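Local coordinates for structural protein (unclassified Rudivirus, PDB 6WQ0) that self-assembles into a helical, rod-shaped nucleocapsid, wrapping the viral DNA and holding it in the A-form, at a contact of chain A with DNA. Numbering follows the deposited sequence.

A contact of chain A with DNA. Residues 13, 16-17, 20. With nucleotides of chain B.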
ATOM      1  N   ARG A  13     -12.957 -59.136 -22.740  1.00 16.13           N
ATOM      2  CA  ARG A  13     -13.811 -58.985 -21.567  1.00 16.13           C
ATOM      3  C   ARG A  13     -13.203 -58.017 -20.567  1.00 16.13           C
ATOM      4  O   ARG A  13     -13.896 -57.156 -20.021  1.00 16.13           O
ATOM      5  CB  ARG A  13     -14.042 -60.337 -20.900  1.00 16.13           C
ATOM      6  CG  ARG A  13     -14.808 -61.333 -21.718  1.00 16.13           C
ATOM      7  CD  ARG A  13     -15.121 -62.536 -20.878  1.00 16.13           C
ATOM      8  NE  ARG A  13     -15.335 -63.737 -21.670  1.00 16.13           N
ATOM      9  CZ  ARG A  13     -15.801 -64.873 -21.172  1.00 16.13           C
ATOM     10  NH1 ARG A  13     -16.116 -64.953 -19.891  1.00 16.13           N
ATOM     11  NH2 ARG A  13     -15.964 -65.925 -21.953  1.00 16.13           N
ATOM     12  N   LYS A  16     -13.258 -54.297 -21.870  1.00 14.82           N
ATOM     13  CA  LYS A  16     -14.575 -53.670 -21.813  1.00 14.82           C
ATOM     14  C   LYS A  16     -15.043 -53.467 -20.377  1.00 14.82           C
ATOM     15  O   LYS A  16     -15.603 -52.414 -20.047  1.00 14.82           O
ATOM     16  CB  LYS A  16     -15.593 -54.485 -22.599  1.00 14.82           C
ATOM     17  CG  LYS A  16     -16.713 -53.631 -23.153  1.00 14.82           C
ATOM     18  CD  LYS A  16     -17.738 -54.451 -23.874  1.00 14.82           C
ATOM     19  CE  LYS A  16     -18.878 -53.593 -24.356  1.00 14.82           C
ATOM     20  NZ  LYS A  16     -19.956 -54.424 -24.933  1.00 14.82           N
ATOM     21  N   TRP A  17     -14.825 -54.457 -19.507  1.00 14.34           N
ATOM     22  CA  TRP A  17     -15.194 -54.300 -18.107  1.00 14.34           C
ATOM     23  C   TRP A  17     -14.445 -53.140 -17.469  1.00 14.34           C
ATOM     24  O   TRP A  17     -15.030 -52.354 -16.718  1.00 14.34           O
ATOM     25  CB  TRP A  17     -14.927 -55.601 -17.344  1.00 14.34           C
ATOM     26  CG  TRP A  17     -15.148 -55.463 -15.876  1.00 14.34           C
ATOM     27  CD1 TRP A  17     -16.307 -55.686 -15.197  1.00 14.34           C
ATOM     28  CD2 TRP A  17     -14.187 -55.048 -14.901  1.00 14.34           C
ATOM     29  NE1 TRP A  17     -16.128 -55.431 -13.866  1.00 14.34           N
ATOM     30  CE2 TRP A  17     -14.832 -55.037 -13.658  1.00 14.34           C
ATOM     31  CE3 TRP A  17     -12.841 -54.680 -14.964  1.00 14.34           C
ATOM     32  CZ2 TRP A  17     -14.180 -54.685 -12.487  1.00 14.34           C
ATOM     33  CZ3 TRP A  17     -12.200 -54.327 -13.804  1.00 14.34           C
ATOM     34  CH2 TRP A  17     -12.867 -54.329 -12.583  1.00 14.34           C
ATOM     35  N   LYS A  20     -15.812 -49.768 -18.720  1.00 13.91           N
ATOM     36  CA  LYS A  20     -17.097 -49.423 -18.119  1.00 13.91           C
ATOM     37  C   LYS A  20     -16.956 -49.085 -16.637  1.00 13.91           C
ATOM     38  O   LYS A  20     -17.658 -48.205 -16.131  1.00 13.91           O
ATOM     39  CB  LYS A  20     -18.091 -50.562 -18.324  1.00 13.91           C
ATOM     40  CG  LYS A  20     -18.410 -50.850 -19.771  1.00 13.91           C
ATOM     41  CD  LYS A  20     -19.057 -49.657 -20.442  1.00 13.91           C
ATOM     42  CE  LYS A  20     -20.551 -49.627 -20.228  1.00 13.91           C
ATOM     43  NZ  LYS A  20     -21.233 -50.716 -20.954  1.00 13.91           N
TER
ATOM     44  P    DT B 114     -24.478 -49.668 -16.474  1.00 14.28           P
ATOM     45  OP1  DT B 114     -24.307 -48.467 -17.301  1.00 14.28           O
ATOM     46  OP2  DT B 114     -25.607 -50.594 -16.672  1.00 14.28           O
ATOM     47  O5'  DT B 114     -23.113 -50.509 -16.517  1.00 14.28           O
ATOM     48  C5'  DT B 114     -23.034 -51.780 -17.173  1.00 14.28           C
ATOM     49  C4'  DT B 114     -21.697 -52.441 -16.872  1.00 14.28           C
ATOM     50  O4'  DT B 114     -21.695 -52.952 -15.517  1.00 14.28           O
ATOM     51  C3'  DT B 114     -21.340 -53.656 -17.701  1.00 14.28           C
ATOM     52  O3'  DT B 114     -20.838 -53.270 -18.964  1.00 14.28           O
ATOM     53  C2'  DT B 114     -20.240 -54.254 -16.841  1.00 14.28           C
ATOM     54  C1'  DT B 114     -20.808 -54.057 -15.441  1.00 14.28           C
ATOM     55  N1   DT B 114     -21.558 -55.237 -14.961  1.00 14.28           N
ATOM     56  C2   DT B 114     -20.868 -56.362 -14.585  1.00 14.28           C
ATOM     57  O2   DT B 114     -19.659 -56.444 -14.606  1.00 14.28           O
ATOM     58  N3   DT B 114     -21.646 -57.396 -14.177  1.00 14.28           N
ATOM     59  C4   DT B 114     -23.012 -57.423 -14.098  1.00 14.28           C
ATOM     60  O4   DT B 114     -23.618 -58.411 -13.714  1.00 14.28           O
ATOM     61  C5   DT B 114     -23.679 -56.217 -14.510  1.00 14.28           C
ATOM     62  C7   DT B 114     -25.172 -56.136 -14.483  1.00 14.28           C
ATOM     63  C6   DT B 114     -22.929 -55.196 -14.925  1.00 14.28           C
ATOM     64  P    DA B 115     -21.197 -54.111 -20.284  1.00 15.23           P
ATOM     65  OP1  DA B 115     -20.889 -53.251 -21.435  1.00 15.23           O
ATOM     66  OP2  DA B 115     -22.549 -54.655 -20.107  1.00 15.23           O
ATOM     67  O5'  DA B 115     -20.192 -55.352 -20.262  1.00 15.23           O
ATOM     68  C5'  DA B 115     -18.799 -55.165 -20.036  1.00 15.23           C
ATOM     69  C4'  DA B 115     -18.112 -56.500 -19.795  1.00 15.23           C
ATOM     70  O4'  DA B 115     -18.471 -56.987 -18.492  1.00 15.23           O
ATOM     71  C3'  DA B 115     -18.522 -57.609 -20.742  1.00 15.23           C
ATOM     72  O3'  DA B 115     -17.706 -57.595 -21.891  1.00 15.23           O
ATOM     73  C2'  DA B 115     -18.280 -58.870 -19.920  1.00 15.23           C
ATOM     74  C1'  DA B 115     -18.501 -58.400 -18.494  1.00 15.23           C
ATOM     75  N9   DA B 115     -19.754 -58.843 -17.883  1.00 15.23           N
ATOM     76  C8   DA B 115     -20.912 -58.135 -17.767  1.00 15.23           C
ATOM     77  N7   DA B 115     -21.865 -58.781 -17.151  1.00 15.23           N
ATOM     78  C5   DA B 115     -21.287 -59.994 -16.831  1.00 15.23           C
ATOM     79  C6   DA B 115     -21.768 -61.121 -16.146  1.00 15.23           C
ATOM     80  N6   DA B 115     -23.005 -61.211 -15.662  1.00 15.23           N
ATOM     81  N1   DA B 115     -20.930 -62.163 -15.988  1.00 15.23           N
ATOM     82  C2   DA B 115     -19.699 -62.075 -16.485  1.00 15.23           C
ATOM     83  N3   DA B 115     -19.132 -61.063 -17.130  1.00 15.23           N
ATOM     84  C4   DA B 115     -19.987 -60.045 -17.270  1.00 15.23           C
ATOM     85  P    DT B 116     -18.147 -58.406 -23.196  1.00 16.70           P
ATOM     86  OP1  DT B 116     -17.182 -58.073 -24.254  1.00 16.70           O
ATOM     87  OP2  DT B 116     -19.579 -58.152 -23.407  1.00 16.70           O
ATOM     88  O5'  DT B 116     -17.965 -59.934 -22.788  1.00 16.70           O
ATOM     89  C5'  DT B 116     -19.003 -60.869 -23.041  1.00 16.70           C
ATOM     90  C4'  DT B 116     -18.797 -62.137 -22.232  1.00 16.70           C
ATOM     91  O4'  DT B 116     -19.400 -61.985 -20.937  1.00 16.70           O
ATOM     92  C3'  DT B 116     -19.443 -63.369 -22.821  1.00 16.70           C
ATOM     93  O3'  DT B 116     -18.526 -64.001 -23.685  1.00 16.70           O
ATOM     94  C2'  DT B 116     -19.755 -64.237 -21.597  1.00 16.70           C
ATOM     95  C1'  DT B 116     -19.773 -63.247 -20.435  1.00 16.70           C
ATOM     96  N1   DT B 116     -21.099 -63.111 -19.750  1.00 16.70           N
ATOM     97  C2   DT B 116     -21.580 -64.139 -18.969  1.00 16.70           C
ATOM     98  O2   DT B 116     -21.002 -65.194 -18.815  1.00 16.70           O
ATOM     99  N3   DT B 116     -22.784 -63.892 -18.382  1.00 16.70           N
ATOM    100  C4   DT B 116     -23.537 -62.751 -18.481  1.00 16.70           C
ATOM    101  O4   DT B 116     -24.613 -62.628 -17.910  1.00 16.70           O
ATOM    102  C5   DT B 116     -22.977 -61.710 -19.306  1.00 16.70           C
ATOM    103  C7   DT B 116     -23.711 -60.419 -19.490  1.00 16.70           C
ATOM    104  C6   DT B 116     -21.798 -61.936 -19.885  1.00 16.70           C
TER
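Lys20 bends its chain to meet the phosphate of DA115: its CG lies beside the backbone N (chi1 -63°), and further bends at chi2, chi3 and chi4 fold the chain so that the ammonium NZ closes on OP1. Lys16 reaches the same oxygen with an extended chain, CG anti to the backbone N (chi1 -152°). The two lysines thus converge on one phosphate. Lys20 makes the shorter of the two salt bridges as modelled, also a hydrogen bond, 2.6 Å from NZ to DA115 OP1, and the same NZ also donates a longer hydrogen bond to the bridging O3' of DT114, at 3.3 Å. Lys16 NZ makes the longer salt bridge, 3.8 Å from DA115 OP1, while its CD runs alongside C5' of the same nucleotide.

One turn before Lys16 in helix 10-24, Arg13 stretches along the sugar of DT116. Its guanidinium lays one face over the deoxyribose, with C2' 4.0 Å above the plane and over its centre, and CD packs against C4'. The guanidinium NH2 comes near the bridging O3' of DT116, at 3.6 Å. Trp17 turns its indole towards the minor-groove side of DT114: the base oxygen O2 lies in the ring plane at the edge, 3.5 Å from CD1, a van der Waals approach. The Trp17 backbone CA meanwhile abuts C4' of DA115.

Helix 10-24 therefore follows the strand mainly through its sugars and phosphates, a grip that is probably largely independent of sequence: lysines coordinate phosphate and carbon surfaces likely exclude water from the backbone, as suits a coat protein that keeps its genome in A-form.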